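Local coordinates for functional macrophage inflammatory protein 1-alpha homolog (Human herpesvirus 8, PDB 1ZXT) that probably acts as a viral CC chemokine, a homolog of macrophage inflammatory protein 1-alpha that binds CCR chemokine receptors, at residues I24-Y29 against L43-R48; P38-L43 against I50-S55. All coordinates share one frame; numbering follows the deposited sequence.

Contact 1. Residues I24-Y29 against L43-R48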
loop_
_atom_site.group_PDB
_atom_site.type_symbol
_atom_site.label_atom_id
_atom_site.label_comp_id
_atom_site.label_asym_id
_atom_site.label_seq_id
_atom_site.Cartn_x
_atom_site.Cartn_y
_atom_site.Cartn_z
ATOM N N ILE A 24 4.151 10.516 -8.659
ATOM C CA ILE A 24 4.140 9.246 -9.375
ATOM C C ILE A 24 3.022 8.352 -8.861
ATOM O O ILE A 24 2.779 7.276 -9.398
ATOM C CB ILE A 24 5.554 8.550 -9.328
ATOM C CG1 ILE A 24 5.882 7.908 -7.989
ATOM C CG2 ILE A 24 6.641 9.521 -9.647
ATOM C CD1 ILE A 24 6.960 6.931 -8.081
ATOM N N LEU A 25 2.404 8.749 -7.738
ATOM C CA LEU A 25 1.387 7.913 -7.078
ATOM C C LEU A 25 -0.003 8.091 -7.727
ATOM O O LEU A 25 -0.452 9.181 -8.065
ATOM C CB LEU A 25 1.357 8.269 -5.585
ATOM C CG LEU A 25 2.248 7.566 -4.564
ATOM C CD1 LEU A 25 3.372 6.717 -5.074
ATOM C CD2 LEU A 25 2.624 8.559 -3.462
ATOM N N LYS A 26 -0.623 6.938 -7.963
ATOM C CA LYS A 26 -1.934 6.754 -8.573
ATOM C C LYS A 26 -3.095 6.517 -7.581
ATOM O O LYS A 26 -4.125 7.215 -7.677
ATOM C CB LYS A 26 -1.872 5.510 -9.501
ATOM C CG LYS A 26 -2.716 5.510 -10.796
ATOM C CD LYS A 26 -2.613 4.107 -11.453
ATOM C CE LYS A 26 -3.257 4.046 -12.806
ATOM N NZ LYS A 26 -4.663 4.523 -12.842
ATOM N N GLU A 27 -2.914 5.610 -6.634
ATOM C CA GLU A 27 -3.973 5.115 -5.779
ATOM C C GLU A 27 -3.334 4.278 -4.699
ATOM O O GLU A 27 -2.137 3.995 -4.790
ATOM C CB GLU A 27 -4.926 4.260 -6.579
ATOM C CG GLU A 27 -4.288 3.097 -7.317
ATOM C CD GLU A 27 -5.195 2.493 -8.419
ATOM O OE1 GLU A 27 -5.570 3.211 -9.270
ATOM O OE2 GLU A 27 -5.475 1.271 -8.366
ATOM N N TRP A 28 -4.115 3.829 -3.688
ATOM C CA TRP A 28 -3.643 2.925 -2.711
ATOM C C TRP A 28 -4.689 1.852 -2.408
ATOM O O TRP A 28 -5.844 2.029 -2.683
ATOM C CB TRP A 28 -3.256 3.635 -1.401
ATOM C CG TRP A 28 -4.439 4.167 -0.680
ATOM C CD1 TRP A 28 -5.130 5.319 -0.950
ATOM C CD2 TRP A 28 -5.085 3.545 0.418
ATOM N NE1 TRP A 28 -6.138 5.466 -0.046
ATOM C CE2 TRP A 28 -6.165 4.368 0.777
ATOM C CE3 TRP A 28 -4.866 2.312 1.125
ATOM C CZ2 TRP A 28 -7.043 4.074 1.813
ATOM C CZ3 TRP A 28 -5.761 1.991 2.169
ATOM C CH2 TRP A 28 -6.864 2.876 2.461
ATOM N N TYR A 29 -4.243 0.771 -1.806
ATOM C CA TYR A 29 -5.138 -0.276 -1.274
ATOM C C TYR A 29 -4.393 -0.992 -0.179
ATOM O O TYR A 29 -3.163 -1.092 -0.172
ATOM C CB TYR A 29 -5.602 -1.248 -2.361
ATOM C CG TYR A 29 -4.499 -1.778 -3.262
ATOM C CD1 TYR A 29 -4.150 -1.135 -4.415
ATOM C CD2 TYR A 29 -3.842 -2.948 -2.974
ATOM C CE1 TYR A 29 -3.160 -1.580 -5.245
ATOM C CE2 TYR A 29 -2.847 -3.450 -3.817
ATOM C CZ TYR A 29 -2.493 -2.763 -4.930
ATOM O OH TYR A 29 -1.495 -3.247 -5.789
ATOM N N LEU A 43 0.379 2.565 -5.097
ATOM C CA LEU A 43 0.568 2.082 -6.470
ATOM C C LEU A 43 0.951 3.222 -7.367
ATOM O O LEU A 43 0.330 4.313 -7.434
ATOM C CB LEU A 43 -0.711 1.394 -6.988
ATOM C CG LEU A 43 -0.603 0.818 -8.417
ATOM C CD1 LEU A 43 0.169 -0.450 -8.346
ATOM C CD2 LEU A 43 -1.990 0.677 -9.060
ATOM N N THR A 44 2.037 3.050 -8.088
ATOM C CA THR A 44 2.465 4.205 -8.939
ATOM C C THR A 44 1.795 4.159 -10.287
ATOM O O THR A 44 1.305 3.129 -10.685
ATOM C CB THR A 44 4.010 4.282 -9.148
ATOM O OG1 THR A 44 4.378 3.253 -10.050
ATOM C CG2 THR A 44 4.824 3.918 -7.864
ATOM N N LYS A 45 1.827 5.287 -11.001
ATOM C CA LYS A 45 1.320 5.407 -12.390
ATOM C C LYS A 45 1.933 4.341 -13.336
ATOM O O LYS A 45 1.289 3.915 -14.304
ATOM C CB LYS A 45 1.521 6.843 -12.979
ATOM C CG LYS A 45 0.636 7.879 -12.299
ATOM C CD LYS A 45 1.080 9.260 -12.430
ATOM C CE LYS A 45 0.228 10.202 -11.594
ATOM N NZ LYS A 45 0.502 11.582 -12.033
ATOM N N ARG A 46 3.206 4.011 -13.127
ATOM C CA ARG A 46 3.860 2.948 -13.882
ATOM C C ARG A 46 3.539 1.522 -13.384
ATOM O O ARG A 46 4.034 0.530 -13.944
ATOM C CB ARG A 46 5.372 3.217 -13.960
ATOM C CG ARG A 46 5.783 4.441 -14.727
ATOM C CD ARG A 46 7.291 4.788 -14.697
ATOM N NE ARG A 46 7.550 6.162 -15.228
ATOM C CZ ARG A 46 7.728 6.475 -16.481
ATOM N NH1 ARG A 46 7.681 5.568 -17.470
ATOM N NH2 ARG A 46 7.971 7.754 -16.794
ATOM N N GLY A 47 2.726 1.406 -12.329
ATOM C CA GLY A 47 2.285 0.103 -11.771
ATOM C C GLY A 47 3.148 -0.561 -10.721
ATOM O O GLY A 47 2.942 -1.746 -10.342
ATOM N N ARG A 48 4.112 0.192 -10.203
ATOM C CA ARG A 48 4.957 -0.274 -9.139
ATOM C C ARG A 48 4.186 -0.297 -7.831
ATOM O O ARG A 48 3.526 0.666 -7.498
ATOM C CB ARG A 48 6.107 0.674 -8.982
ATOM C CG ARG A 48 6.970 0.511 -7.766
ATOM C CD ARG A 48 8.127 1.571 -7.794
ATOM N NE ARG A 48 9.410 0.956 -7.515
ATOM C CZ ARG A 48 10.541 1.212 -8.146
ATOM N NH1 ARG A 48 10.616 2.053 -9.189
ATOM N NH2 ARG A 48 11.598 0.527 -7.767
#

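Contact 2. Residues P38-L43 against I50-S55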
loop_
_atom_site.group_PDB
_atom_site.type_symbol
_atom_site.label_atom_id
_atom_site.label_comp_id
_atom_site.label_asym_id
_atom_site.label_seq_id
_atom_site.Cartn_x
_atom_site.Cartn_y
_atom_site.Cartn_z
ATOM N N PRO A 38 -0.036 -5.126 9.306
ATOM C CA PRO A 38 -0.884 -4.402 8.358
ATOM C C PRO A 38 -0.094 -3.465 7.438
ATOM O O PRO A 38 0.830 -2.780 7.884
ATOM C CB PRO A 38 -1.779 -3.600 9.309
ATOM C CG PRO A 38 -1.870 -4.478 10.478
ATOM C CD PRO A 38 -0.438 -4.837 10.677
ATOM N N GLY A 39 -0.425 -3.528 6.174
ATOM C CA GLY A 39 0.244 -2.769 5.136
ATOM C C GLY A 39 -0.709 -2.083 4.237
ATOM O O GLY A 39 -1.886 -2.412 4.168
ATOM N N VAL A 40 -0.161 -1.180 3.474
ATOM C CA VAL A 40 -0.858 -0.554 2.307
ATOM C C VAL A 40 0.075 -0.599 1.145
ATOM O O VAL A 40 1.301 -0.500 1.331
ATOM C CB VAL A 40 -1.418 0.872 2.569
ATOM C CG1 VAL A 40 -2.426 0.883 3.707
ATOM C CG2 VAL A 40 -0.347 1.908 2.787
ATOM N N ILE A 41 -0.490 -0.724 -0.044
ATOM C CA ILE A 41 0.244 -0.484 -1.286
ATOM C C ILE A 41 -0.008 0.898 -1.787
ATOM O O ILE A 41 -1.122 1.269 -2.000
ATOM C CB ILE A 41 -0.119 -1.529 -2.345
ATOM C CG1 ILE A 41 0.092 -2.936 -1.798
ATOM C CG2 ILE A 41 0.590 -1.334 -3.723
ATOM C CD1 ILE A 41 1.473 -3.191 -1.237
ATOM N N LEU A 42 1.066 1.654 -2.006
ATOM C CA LEU A 42 1.008 2.865 -2.809
ATOM C C LEU A 42 1.360 2.499 -4.219
ATOM O O LEU A 42 2.481 2.168 -4.517
ATOM C CB LEU A 42 1.958 3.932 -2.311
ATOM C CG LEU A 42 1.788 4.254 -0.827
ATOM C CD1 LEU A 42 2.901 5.172 -0.386
ATOM C CD2 LEU A 42 0.419 4.796 -0.443
ATOM N N LEU A 43 0.379 2.565 -5.097
ATOM C CA LEU A 43 0.568 2.082 -6.470
ATOM C C LEU A 43 0.951 3.222 -7.367
ATOM O O LEU A 43 0.330 4.313 -7.434
ATOM C CB LEU A 43 -0.711 1.394 -6.988
ATOM C CG LEU A 43 -0.603 0.818 -8.417
ATOM C CD1 LEU A 43 0.169 -0.450 -8.346
ATOM C CD2 LEU A 43 -1.990 0.677 -9.060
ATOM N N ILE A 50 4.393 -0.209 -4.016
ATOM C CA ILE A 50 5.261 0.260 -2.957
ATOM C C ILE A 50 4.588 -0.098 -1.628
ATOM O O ILE A 50 3.588 0.435 -1.238
ATOM C CB ILE A 50 5.518 1.774 -3.021
ATOM C CG1 ILE A 50 6.260 2.196 -4.315
ATOM C CG2 ILE A 50 6.317 2.227 -1.767
ATOM C CD1 ILE A 50 6.532 3.622 -4.381
ATOM N N CYS A 51 5.234 -0.979 -0.875
ATOM C CA CYS A 51 4.807 -1.327 0.518
ATOM C C CYS A 51 5.040 -0.157 1.476
ATOM O O CYS A 51 6.182 0.306 1.599
ATOM C CB CYS A 51 5.559 -2.473 1.008
ATOM S SG CYS A 51 4.843 -4.061 0.464
ATOM N N ALA A 52 3.980 0.272 2.156
ATOM C CA ALA A 52 4.084 1.339 3.146
ATOM C C ALA A 52 3.268 0.991 4.400
ATOM O O ALA A 52 2.284 0.275 4.337
ATOM C CB ALA A 52 3.660 2.604 2.520
ATOM N N ASP A 53 3.726 1.528 5.515
ATOM C CA ASP A 53 3.239 1.245 6.842
ATOM C C ASP A 53 2.185 2.247 7.316
ATOM O O ASP A 53 2.531 3.408 7.606
ATOM C CB ASP A 53 4.409 1.365 7.784
ATOM C CG ASP A 53 4.098 0.842 9.166
ATOM O OD1 ASP A 53 2.954 0.503 9.493
ATOM O OD2 ASP A 53 4.973 0.756 9.987
ATOM N N PRO A 54 0.904 1.833 7.377
ATOM C CA PRO A 54 -0.183 2.738 7.718
ATOM C C PRO A 54 -0.168 3.199 9.166
ATOM O O PRO A 54 -0.917 4.127 9.501
ATOM C CB PRO A 54 -1.450 1.947 7.344
ATOM C CG PRO A 54 -1.056 0.576 7.474
ATOM C CD PRO A 54 0.387 0.492 7.057
ATOM N N SER A 55 0.722 2.651 9.977
ATOM C CA SER A 55 0.978 3.205 11.317
ATOM C C SER A 55 1.808 4.446 11.330
ATOM O O SER A 55 1.910 5.131 12.379
ATOM C CB SER A 55 1.631 2.145 12.184
ATOM O OG SER A 55 3.005 2.065 11.936
HETATM O O HOH W 1 1.744 -1.942 10.077
#

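Contact 1. Residues I24-Y29 against L43-R48
I24 O takes the shortest bond between these segments, 2.7 Å from K45 N, and the donor comes in almost straight off the end of the carbonyl (C=O...N 165°). The same oxygen has K45 CB and CG beside it, and the K45 chain runs on, extended, until CE lies 3.7 Å from L25 O; its NZ bonds to Q23 O. The side chains of I24 and T44 also run alongside each other, I24 CD1 meeting T44 CG2 at 3.7 Å. Two further backbone bonds converge on L43: K26 N to L43 O (2.8 Å) and L43 N to E27 O (2.9 Å). K26 and E27 are thus set opposite the single L43, a classic beta bulge that shifts the pairing by one residue. Within it the E27 and L43 side chains point the same way. With CG between its own N and carbonyl carbon (chi1 56°), E27 extends along the leucine, and OE2 ends 3.6 Å from L43 CD2. Y29 reaches the leucine's other methyl with its hydroxyl, and its ring stacks on H71 of the C-terminal histidine tag. At the far end the T44-G47 type I turn leads into strand 49-52, while L25 packs on L62 of helix 57-64.

Contact 2. Residues P38-L43 against I50-S55
V40 and P54 pass each other with side chains running opposite ways where strand 40-44 meets the chain leaving strand 49-52. From V40 CB, which sits near A52 O, the side chain forks. CG1, beside the backbone N and anti to the carbonyl carbon (chi1 -59°), meets P54 CB at 3.9 Å and P54 CG just beyond; CG2 lies 3.5 Å from A52 O and also touches A52 CB. That alanine methyl is shared, since L42 CD1 approaches it at 4.0 Å. The backbones pair as a regular antiparallel ladder: V40 and A52 exchange two bonds, as do L42 and I50, although I50 N sits above the plane of the L42 carbonyl. Between them, I41 and C51 form a non-hydrogen-bonded pair whose side chains take the opposite face, I41 CD1 against C51 SG at 3.9 Å; C51 is disulfide-linked to C12. Past the ladder, a water donates to D53 OD1 at 2.8 Å. D53 OD1 also accepts from S55 N at 3.1 Å, an Asx turn, just before helix 57-64. That helix covers the V40, L42 and A52 face through V59, L62 and M63, while strand 25-30 flanks strand 40-44 on its other edge.

In the fold
Strand 40-44 is the middle strand of the three-stranded antiparallel Greek-key sheet of the chemokine fold, and each contact uses one of its edges. L43 lies in both segment pairs but packs in contact 1, with almost no part in contact 2. Contact 2 lies close to the centre of the chain and is buried, with a regular ladder whose V40, L42 and A52 side chains lie against helix 57-64. Contact 1 is only partly buried: a bulge breaks its register, and lysines and a glutamate join the apolar packing toward the outer end of the sheet. The two meet directly, W28 CE3 packing on V40 CG1 at 3.8 Å and Y29 O probably accepting a hydrogen bond from I41 N.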